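Local coordinates for alpha-1,3-glucanase (Streptomyces thermodiastaticus, PDB 7C7D), which hydrolyses the alpha-1,3-glycosidic linkages of alpha-1,3-glucan as a thermostable glycosidase of family GH87, at residues A109-V114 with G265-V270; L379-W382 with P387-D390; T492-T495 with A501-F504. All blocks are in the same frame, centred on the assembly; numbering follows the deposited sequence.

Interaction 1 of 3, residues A109-V114 with G265-V270; sequences ANALTV and GSWYSV
Ala-111 lies under the outer end of the Trp-267 indole. Its CB sits over one face of the six-membered ring, 3.9 Å from the centroid and 23° off the normal. The methyl is displaced toward the rim, and CB is 3.6 Å from Trp-267 CH2. This CH-pi contact is the tight part. Leu-112 O meets the ring at its edge, in plane, 3.8 Å from Trp-267 CH2. Thr-113 OG1 comes obliquely to the same carbon. Trp-267 CG stands beside its own backbone N (chi1 -67°), and the ring projects from its loop to the strand. The contact joins the N-terminal beta domain to the parallel beta-helix. Asn-110 and Ala-111 form a classic beta bulge opposite Glu-196, just where the chain turns a corner. Arg-166 makes a cation-pi contact with Trp-267, and Trp-323 meets it edge-to-face. An alanine in place of Trp-267 would probably strip the Ala-111 methyl of its aromatic cover and leave Arg-166 without its pi partner. The side toward Asn-110 and Tyr-268 is looser and partly exposed. Those two side chains bond to the stretch following strand 188-196, Asn-110 OD1 to Val-198 N and Tyr-268 OH to Ser-199 O.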
ATOM      1  N   ALA A 109       1.626 -19.894 -14.505  1.00 32.20           N
ATOM      2  CA  ALA A 109       0.773 -18.717 -14.517  1.00 30.57           C
ATOM      3  C   ALA A 109      -0.155 -18.790 -15.717  1.00 31.25           C
ATOM      4  O   ALA A 109       0.155 -19.436 -16.724  1.00 33.24           O
ATOM      5  CB  ALA A 109       1.604 -17.429 -14.557  1.00 28.76           C
ATOM      6  N   ASN A 110      -1.314 -18.147 -15.579  1.00 30.01           N
ATOM      7  CA  ASN A 110      -2.263 -17.991 -16.672  1.00 28.68           C
ATOM      8  C   ASN A 110      -2.788 -16.565 -16.741  1.00 27.72           C
ATOM      9  O   ASN A 110      -3.745 -16.300 -17.478  1.00 28.22           O
ATOM     10  CB  ASN A 110      -3.429 -18.982 -16.549  1.00 28.78           C
ATOM     11  CG  ASN A 110      -4.245 -18.782 -15.278  1.00 28.20           C
ATOM     12  OD1 ASN A 110      -3.916 -17.952 -14.432  1.00 27.98           O
ATOM     13  ND2 ASN A 110      -5.321 -19.551 -15.144  1.00 28.90           N
ATOM     14  N   ALA A 111      -2.194 -15.652 -15.980  1.00 25.25           N
ATOM     15  CA  ALA A 111      -2.674 -14.287 -15.884  1.00 22.89           C
ATOM     16  C   ALA A 111      -1.483 -13.360 -15.698  1.00 22.11           C
ATOM     17  O   ALA A 111      -0.436 -13.759 -15.174  1.00 22.88           O
ATOM     18  CB  ALA A 111      -3.666 -14.127 -14.730  1.00 23.30           C
ATOM     19  N   LEU A 112      -1.663 -12.115 -16.125  1.00 19.99           N
ATOM     20  CA  LEU A 112      -0.583 -11.144 -16.171  1.00 19.31           C
ATOM     21  C   LEU A 112      -1.101  -9.796 -15.699  1.00 17.06           C
ATOM     22  O   LEU A 112      -2.146  -9.341 -16.168  1.00 17.61           O
ATOM     23  CB  LEU A 112      -0.099 -11.028 -17.620  1.00 21.84           C
ATOM     24  CG  LEU A 112       0.964  -9.993 -17.954  1.00 23.20           C
ATOM     25  CD1 LEU A 112       2.241 -10.314 -17.207  1.00 24.06           C
ATOM     26  CD2 LEU A 112       1.209  -9.974 -19.452  1.00 24.80           C
ATOM     27  N   THR A 113      -0.384  -9.167 -14.767  1.00 15.76           N
ATOM     28  CA  THR A 113      -0.616  -7.774 -14.400  1.00 15.19           C
ATOM     29  C   THR A 113       0.672  -7.003 -14.635  1.00 14.82           C
ATOM     30  O   THR A 113       1.747  -7.455 -14.227  1.00 16.90           O
ATOM     31  CB  THR A 113      -1.047  -7.637 -12.937  1.00 15.98           C
ATOM     32  OG1 THR A 113      -2.231  -8.409 -12.717  1.00 17.94           O
ATOM     33  CG2 THR A 113      -1.332  -6.179 -12.587  1.00 16.03           C
ATOM     34  N   VAL A 114       0.575  -5.853 -15.296  1.00 14.31           N
ATOM     35  CA  VAL A 114       1.745  -5.063 -15.665  1.00 13.46           C
ATOM     36  C   VAL A 114       1.598  -3.656 -15.110  1.00 12.91           C
ATOM     37  O   VAL A 114       0.586  -2.990 -15.357  1.00 13.13           O
ATOM     38  CB  VAL A 114       1.928  -5.016 -17.190  1.00 15.03           C
ATOM     39  CG1 VAL A 114       3.149  -4.184 -17.551  1.00 16.50           C
ATOM     40  CG2 VAL A 114       2.057  -6.421 -17.749  1.00 16.51           C
ATOM     41  N   GLY A 265     -14.811 -14.944  -8.714  1.00 17.70           N
ATOM     42  CA  GLY A 265     -13.396 -14.647  -8.788  1.00 17.44           C
ATOM     43  C   GLY A 265     -13.196 -13.233  -9.287  1.00 16.35           C
ATOM     44  O   GLY A 265     -13.931 -12.772 -10.163  1.00 17.56           O
ATOM     45  N   SER A 266     -12.203 -12.534  -8.736  1.00 15.66           N
ATOM     46  CA  SER A 266     -12.009 -11.127  -9.055  1.00 15.75           C
ATOM     47  C   SER A 266     -11.544 -10.882 -10.486  1.00 14.92           C
ATOM     48  O   SER A 266     -11.498  -9.720 -10.906  1.00 16.54           O
ATOM     49  CB  SER A 266     -11.024 -10.507  -8.069  1.00 16.38           C
ATOM     50  OG  SER A 266      -9.745 -11.082  -8.247  1.00 17.43           O
ATOM     51  N   TRP A 267     -11.183 -11.919 -11.237  1.00 15.80           N
ATOM     52  CA  TRP A 267     -10.883 -11.766 -12.652  1.00 16.92           C
ATOM     53  C   TRP A 267     -12.094 -12.022 -13.537  1.00 18.51           C
ATOM     54  O   TRP A 267     -11.995 -11.857 -14.755  1.00 20.06           O
ATOM     55  CB  TRP A 267      -9.721 -12.680 -13.065  1.00 17.01           C
ATOM     56  CG  TRP A 267      -8.413 -12.274 -12.441  1.00 16.62           C
ATOM     57  CD1 TRP A 267      -8.094 -12.294 -11.108  1.00 17.12           C
ATOM     58  CD2 TRP A 267      -7.251 -11.779 -13.120  1.00 16.79           C
ATOM     59  NE1 TRP A 267      -6.809 -11.847 -10.922  1.00 17.24           N
ATOM     60  CE2 TRP A 267      -6.269 -11.528 -12.139  1.00 17.08           C
ATOM     61  CE3 TRP A 267      -6.943 -11.528 -14.463  1.00 18.26           C
ATOM     62  CZ2 TRP A 267      -4.999 -11.044 -12.458  1.00 16.96           C
ATOM     63  CZ3 TRP A 267      -5.676 -11.041 -14.777  1.00 18.19           C
ATOM     64  CH2 TRP A 267      -4.722 -10.807 -13.777  1.00 17.98           C
ATOM     65  N   TYR A 268     -13.230 -12.396 -12.956  1.00 17.70           N
ATOM     66  CA  TYR A 268     -14.423 -12.762 -13.715  1.00 18.95           C
ATOM     67  C   TYR A 268     -15.641 -11.917 -13.387  1.00 19.09           C
ATOM     68  O   TYR A 268     -16.375 -11.526 -14.299  1.00 20.39           O
ATOM     69  CB  TYR A 268     -14.766 -14.238 -13.475  1.00 20.52           C
ATOM     70  CG  TYR A 268     -13.624 -15.168 -13.777  1.00 23.19           C
ATOM     71  CD1 TYR A 268     -13.243 -15.435 -15.085  1.00 25.73           C
ATOM     72  CD2 TYR A 268     -12.910 -15.769 -12.751  1.00 23.87           C
ATOM     73  CE1 TYR A 268     -12.189 -16.287 -15.362  1.00 26.90           C
ATOM     74  CE2 TYR A 268     -11.858 -16.616 -13.017  1.00 24.83           C
ATOM     75  CZ  TYR A 268     -11.501 -16.873 -14.323  1.00 26.82           C
ATOM     76  OH  TYR A 268     -10.447 -17.720 -14.583  1.00 29.28           O
ATOM     77  N   SER A 269     -15.896 -11.654 -12.107  1.00 17.84           N
ATOM     78  CA  SER A 269     -17.039 -10.855 -11.676  1.00 17.66           C
ATOM     79  C   SER A 269     -16.531  -9.458 -11.352  1.00 16.50           C
ATOM     80  O   SER A 269     -15.879  -9.255 -10.325  1.00 16.76           O
ATOM     81  CB  SER A 269     -17.701 -11.492 -10.458  1.00 17.81           C
ATOM     82  OG  SER A 269     -18.074 -12.836 -10.724  1.00 18.47           O
ATOM     83  N   VAL A 270     -16.846  -8.493 -12.211  1.00 16.47           N
ATOM     84  CA  VAL A 270     -16.214  -7.178 -12.165  1.00 16.14           C
ATOM     85  C   VAL A 270     -17.290  -6.111 -12.012  1.00 15.86           C
ATOM     86  O   VAL A 270     -18.131  -5.936 -12.904  1.00 16.86           O
ATOM     87  CB  VAL A 270     -15.345  -6.921 -13.406  1.00 17.12           C
ATOM     88  CG1 VAL A 270     -14.691  -5.552 -13.307  1.00 17.40           C
ATOM     89  CG2 VAL A 270     -14.285  -8.009 -13.543  1.00 18.30           C
TER

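Interaction 2 of 3, residues L379-W382 with P387-D390; sequences LAMW and PDTD
A turn of the parallel beta-helix folds back on the strand it has just left, and Asp-388 of the turn meets Met-381 of strand 379-382. The chain leaves this strand, runs through a loop and goes on to strand 392-394. Only four residues separate the two segments. Met-381 and Asp-388 are the closest pair of the backbones, with CA atoms 7.1 Å apart. The side chains meet obliquely, and one carboxylate oxygen does the touching. Asp-388 OD2 lies 3.4 Å from Met-381 CB. It is also 3.7 Å from Met-381 CA and 4.0 Å from Met-381 CG. The oxygen therefore rests against the root of the methionine, not its thioether. Met-381 CG lies beside the backbone N (chi1 -61°), and the chain is extended beyond it. This carries the end of the side chain away from Asp-388 and onto Phe-393 of the next strand. The backbone of Met-381 is bonded to Ala-408 in the neighbouring coil. Asp-388 also packs on Leu-357, on the coil before. Its other oxygen, OD1, takes a hydrogen bond from the Ala-361 amide. Its own backbone N is bonded to Ser-383 OG, near the start of the loop. Trp-382 starts off away from the turn, and its NE1 is bonded to the Lys-438 carbonyl O.

The chemistry is uneven across the carboxylate. OD1 is held by an amide, while across this contact OD2 meets the aliphatic carbons of Met-381. Trp-382 N stands 3.7 Å from Asp-388 OD2 with its N-H turned well off the line to it, and the two are not bonded. The buried carboxylate is probably placed by the Ala-361 amide on OD1, with Ser-383 OG holding the Asp-388 backbone N, since no polar bond to strand 379-382 is formed.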
ATOM      1  N   LEU A 379      -1.384   1.711   4.068  1.00  9.42           N
ATOM      2  CA  LEU A 379      -2.239   1.279   5.167  1.00 10.18           C
ATOM      3  C   LEU A 379      -2.052   2.258   6.309  1.00 10.35           C
ATOM      4  O   LEU A 379      -0.914   2.568   6.676  1.00 11.22           O
ATOM      5  CB  LEU A 379      -1.856  -0.121   5.655  1.00 10.28           C
ATOM      6  CG  LEU A 379      -2.004  -1.270   4.664  1.00 10.56           C
ATOM      7  CD1 LEU A 379      -1.550  -2.570   5.335  1.00 12.18           C
ATOM      8  CD2 LEU A 379      -3.436  -1.397   4.177  1.00 11.18           C
ATOM      9  N   ALA A 380      -3.154   2.743   6.869  1.00 10.15           N
ATOM     10  CA  ALA A 380      -3.076   3.703   7.955  1.00  9.99           C
ATOM     11  C   ALA A 380      -4.096   3.381   9.033  1.00 10.00           C
ATOM     12  O   ALA A 380      -5.164   2.822   8.765  1.00 11.23           O
ATOM     13  CB  ALA A 380      -3.314   5.140   7.464  1.00 12.17           C
ATOM     14  N   MET A 381      -3.748   3.754  10.261  1.00 10.57           N
ATOM     15  CA  MET A 381      -4.682   3.821  11.375  1.00 11.16           C
ATOM     16  C   MET A 381      -4.632   5.242  11.905  1.00 12.42           C
ATOM     17  O   MET A 381      -3.562   5.745  12.255  1.00 15.40           O
ATOM     18  CB  MET A 381      -4.275   2.846  12.478  1.00 11.99           C
ATOM     19  CG  MET A 381      -4.260   1.403  12.045  1.00 12.10           C
ATOM     20  SD  MET A 381      -4.132   0.321  13.479  1.00 12.53           S
ATOM     21  CE  MET A 381      -3.569  -1.194  12.714  1.00 13.20           C
ATOM     22  N   TRP A 382      -5.776   5.905  11.946  1.00 13.12           N
ATOM     23  CA  TRP A 382      -5.839   7.281  12.418  1.00 14.52           C
ATOM     24  C   TRP A 382      -6.893   7.327  13.511  1.00 14.31           C
ATOM     25  O   TRP A 382      -8.091   7.268  13.224  1.00 15.50           O
ATOM     26  CB  TRP A 382      -6.181   8.221  11.268  1.00 17.03           C
ATOM     27  CG  TRP A 382      -6.198   9.669  11.634  1.00 19.02           C
ATOM     28  CD1 TRP A 382      -5.574  10.263  12.692  1.00 18.76           C
ATOM     29  CD2 TRP A 382      -6.886  10.709  10.933  1.00 21.76           C
ATOM     30  NE1 TRP A 382      -5.837  11.618  12.694  1.00 21.19           N
ATOM     31  CE2 TRP A 382      -6.638  11.915  11.621  1.00 22.47           C
ATOM     32  CE3 TRP A 382      -7.685  10.737   9.787  1.00 24.69           C
ATOM     33  CZ2 TRP A 382      -7.164  13.135  11.197  1.00 26.02           C
ATOM     34  CZ3 TRP A 382      -8.207  11.948   9.368  1.00 26.25           C
ATOM     35  CH2 TRP A 382      -7.945  13.130  10.071  1.00 27.46           C
ATOM     36  N   PRO A 387     -10.183   5.462  19.964  1.00 17.45           N
ATOM     37  CA  PRO A 387      -8.938   4.784  19.590  1.00 17.08           C
ATOM     38  C   PRO A 387      -9.196   3.506  18.803  1.00 15.62           C
ATOM     39  O   PRO A 387     -10.056   2.699  19.155  1.00 17.83           O
ATOM     40  CB  PRO A 387      -8.280   4.477  20.942  1.00 18.84           C
ATOM     41  CG  PRO A 387      -9.416   4.472  21.922  1.00 20.39           C
ATOM     42  CD  PRO A 387     -10.380   5.510  21.424  1.00 19.43           C
ATOM     43  N   ASP A 388      -8.435   3.321  17.729  1.00 13.30           N
ATOM     44  CA  ASP A 388      -8.304   1.981  17.184  1.00 12.89           C
ATOM     45  C   ASP A 388      -7.604   1.143  18.247  1.00 13.32           C
ATOM     46  O   ASP A 388      -6.599   1.570  18.819  1.00 14.18           O
ATOM     47  CB  ASP A 388      -7.447   2.006  15.925  1.00 12.72           C
ATOM     48  CG  ASP A 388      -8.092   2.760  14.763  1.00 12.55           C
ATOM     49  OD1 ASP A 388      -9.320   2.982  14.742  1.00 13.68           O
ATOM     50  OD2 ASP A 388      -7.331   3.123  13.842  1.00 13.73           O
ATOM     51  N   THR A 389      -8.145  -0.037  18.541  1.00 12.94           N
ATOM     52  CA  THR A 389      -7.678  -0.838  19.663  0.68 13.79           C
ATOM     53  C   THR A 389      -7.514  -2.286  19.226  1.00 12.97           C
ATOM     54  O   THR A 389      -8.413  -2.852  18.596  1.00 13.20           O
ATOM     55  CB  THR A 389      -8.683  -0.745  20.815  0.68 15.57           C
ATOM     56  OG1 THR A 389      -8.842   0.629  21.197  0.68 17.70           O
ATOM     57  CG2 THR A 389      -8.198  -1.544  22.006  0.68 16.46           C
ATOM     58  N   ASP A 390      -6.366  -2.883  19.564  1.00 13.00           N
ATOM     59  CA  ASP A 390      -6.119  -4.299  19.288  1.00 13.18           C
ATOM     60  C   ASP A 390      -6.209  -4.623  17.804  1.00 12.62           C
ATOM     61  O   ASP A 390      -6.610  -5.724  17.427  1.00 14.78           O
ATOM     62  CB  ASP A 390      -7.041  -5.215  20.099  1.00 14.80           C
ATOM     63  CG  ASP A 390      -6.853  -5.049  21.577  1.00 18.35           C
ATOM     64  OD1 ASP A 390      -5.704  -5.176  22.044  1.00 20.28           O
ATOM     65  OD2 ASP A 390      -7.853  -4.786  22.270  1.00 22.58           O
TER

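Interaction 3 of 3, residues T492-T495 with A501-F504; sequences TTIT and AFEF
Ile-494 points its side chain at Ala-501 and Phe-502, and both of its branches find a partner. CB starts the approach from strand 492-495, but it stays behind the two branches. The first branch, CG2, lies anti to the backbone N. Its methyl meets Ala-501 CB at 4.0 Å. The second branch begins at CG1, which sits beside the backbone N (chi1 -56°). CG1 serves mainly as a spacer. The next torsion is fully extended (chi2 -179°), and CD1 is thrown forward to the Phe-502 ring. CD1 ends over one face of that ring, 3.9 Å from the centroid and 20° off the normal. It is displaced toward the rim, and the closest ring atom is CZ at 3.7 Å. CE1 and CE2 flank CZ and lie a little farther from the methyl. CD1 also touches Ala-501 CB at 4.0 Å, a distance that matches the CG2 contact. The alanine methyl is thus met by both branch ends of the isoleucine.

Phe-502 leaves its backbone at an angle to the contact, but its ring swings nearer and offers a face to CD1, closest at CZ. The contact is wholly apolar, and all three residues are buried. The next coil carries the packing on, with Val-524 against Ala-501 and Val-519 against Phe-502. Ala-473 touches Ile-494 from the loop before strand 474-477. On the neighbouring residue the direction changes: Glu-503 does not touch strand 492-495, and its OE1 is bonded to Gly-472 N. Strand 492-495 and strand 502-504 belong to successive faces of one coil. Aliphatic and aromatic side chains that meet across such a corner and stack from coil to coil are typical of the interior of a parallel beta-helix.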
ATOM      1  N   THR A 492      13.517  -6.568  12.738  1.00 10.90           N
ATOM      2  CA  THR A 492      13.313  -5.736  11.559  1.00 10.82           C
ATOM      3  C   THR A 492      14.473  -5.922  10.590  1.00 10.74           C
ATOM      4  O   THR A 492      15.640  -5.867  10.991  1.00 12.67           O
ATOM      5  CB  THR A 492      13.218  -4.256  11.941  1.00 11.26           C
ATOM      6  OG1 THR A 492      12.318  -4.091  13.038  1.00 12.24           O
ATOM      7  CG2 THR A 492      12.692  -3.440  10.776  1.00 12.27           C
ATOM      8  N   THR A 493      14.153  -6.117   9.320  1.00 10.67           N
ATOM      9  CA  THR A 493      15.144  -6.143   8.252  1.00 10.43           C
ATOM     10  C   THR A 493      15.008  -4.838   7.483  1.00 10.35           C
ATOM     11  O   THR A 493      13.919  -4.520   6.998  1.00 11.58           O
ATOM     12  CB  THR A 493      14.908  -7.349   7.344  1.00 11.87           C
ATOM     13  OG1 THR A 493      15.038  -8.543   8.122  1.00 13.59           O
ATOM     14  CG2 THR A 493      15.900  -7.384   6.195  1.00 13.62           C
ATOM     15  N   ILE A 494      16.094  -4.072   7.407  1.00 10.25           N
ATOM     16  CA  ILE A 494      16.097  -2.770   6.741  1.00 10.24           C
ATOM     17  C   ILE A 494      17.222  -2.784   5.713  1.00 10.58           C
ATOM     18  O   ILE A 494      18.396  -2.917   6.078  1.00 12.47           O
ATOM     19  CB  ILE A 494      16.253  -1.601   7.731  1.00 10.56           C
ATOM     20  CG1 ILE A 494      15.149  -1.653   8.798  1.00 11.56           C
ATOM     21  CG2 ILE A 494      16.239  -0.285   6.981  1.00 12.17           C
ATOM     22  CD1 ILE A 494      15.186  -0.524   9.816  1.00 13.32           C
ATOM     23  N   THR A 495      16.866  -2.679   4.433  1.00 10.96           N
ATOM     24  CA  THR A 495      17.802  -2.949   3.352  1.00 11.96           C
ATOM     25  C   THR A 495      17.782  -1.813   2.339  1.00 11.06           C
ATOM     26  O   THR A 495      16.707  -1.401   1.879  1.00 11.61           O
ATOM     27  CB  THR A 495      17.416  -4.261   2.661  1.00 14.02           C
ATOM     28  OG1 THR A 495      17.374  -5.301   3.645  1.00 15.71           O
ATOM     29  CG2 THR A 495      18.402  -4.633   1.550  1.00 17.10           C
ATOM     30  N   ALA A 501      18.056   4.463   8.719  1.00 11.24           N
ATOM     31  CA  ALA A 501      17.282   3.252   9.016  1.00 10.87           C
ATOM     32  C   ALA A 501      16.203   3.551  10.053  1.00 10.69           C
ATOM     33  O   ALA A 501      15.012   3.561   9.734  1.00 13.39           O
ATOM     34  CB  ALA A 501      18.213   2.111   9.437  1.00 11.88           C
ATOM     35  N   PHE A 502      16.604   3.804  11.295  1.00 10.59           N
ATOM     36  CA  PHE A 502      15.677   4.138  12.372  1.00 10.23           C
ATOM     37  C   PHE A 502      15.732   5.637  12.631  1.00 11.44           C
ATOM     38  O   PHE A 502      16.823   6.203  12.759  1.00 13.50           O
ATOM     39  CB  PHE A 502      16.055   3.407  13.664  1.00 11.31           C
ATOM     40  CG  PHE A 502      15.993   1.907  13.568  1.00 11.68           C
ATOM     41  CD1 PHE A 502      14.781   1.240  13.657  1.00 11.89           C
ATOM     42  CD2 PHE A 502      17.155   1.160  13.409  1.00 12.06           C
ATOM     43  CE1 PHE A 502      14.721  -0.137  13.575  1.00 12.88           C
ATOM     44  CE2 PHE A 502      17.101  -0.226  13.329  1.00 12.90           C
ATOM     45  CZ  PHE A 502      15.878  -0.872  13.406  1.00 13.36           C
ATOM     46  N   GLU A 503      14.564   6.274  12.732  1.00 10.69           N
ATOM     47  CA  GLU A 503      14.478   7.697  13.023  1.00 11.35           C
ATOM     48  C   GLU A 503      13.590   7.920  14.236  1.00 11.32           C
ATOM     49  O   GLU A 503      12.500   7.348  14.331  1.00 12.37           O
ATOM     50  CB  GLU A 503      13.905   8.459  11.825  1.00 12.30           C
ATOM     51  CG  GLU A 503      13.695   9.937  12.108  1.00 13.89           C
ATOM     52  CD  GLU A 503      12.946  10.672  11.016  1.00 16.81           C
ATOM     53  OE1 GLU A 503      12.386  10.028  10.100  1.00 16.89           O
ATOM     54  OE2 GLU A 503      12.910  11.919  11.092  1.00 20.11           O
ATOM     55  N   PHE A 504      14.067   8.741  15.165  1.00 10.89           N
ATOM     56  CA  PHE A 504      13.306   9.132  16.344  1.00 11.77           C
ATOM     57  C   PHE A 504      13.225  10.648  16.324  1.00 12.00           C
ATOM     58  O   PHE A 504      14.252  11.328  16.318  1.00 13.06           O
ATOM     59  CB  PHE A 504      13.981   8.585  17.604  1.00 12.74           C
ATOM     60  CG  PHE A 504      14.226   7.112  17.517  1.00 13.24           C
ATOM     61  CD1 PHE A 504      13.169   6.228  17.574  1.00 13.73           C
ATOM     62  CD2 PHE A 504      15.492   6.614  17.268  1.00 16.22           C
ATOM     63  CE1 PHE A 504      13.371   4.867  17.444  1.00 14.42           C
ATOM     64  CE2 PHE A 504      15.703   5.257  17.133  1.00 17.07           C
ATOM     65  CZ  PHE A 504      14.641   4.378  17.232  1.00 15.89           C
TER

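From the N terminus the three contacts follow one another in series. None nests in another, and none crosses another. Interaction 1 spans 150 residues and closes the longest loop. It ties the N-terminal beta domain to an early coil of the parallel beta-helix. Interaction 2 closes a short loop after strand 379-382, midway along the helix. Interaction 3 closes another short loop, where strand 486-495 passes to strand 502-505. Interactions 2 and 3 share the sheet that holds strands 379-382 and 502-505. Their nearest atoms are about 15 Å apart. Interaction 1 lies on the other side of the chain's centre from both.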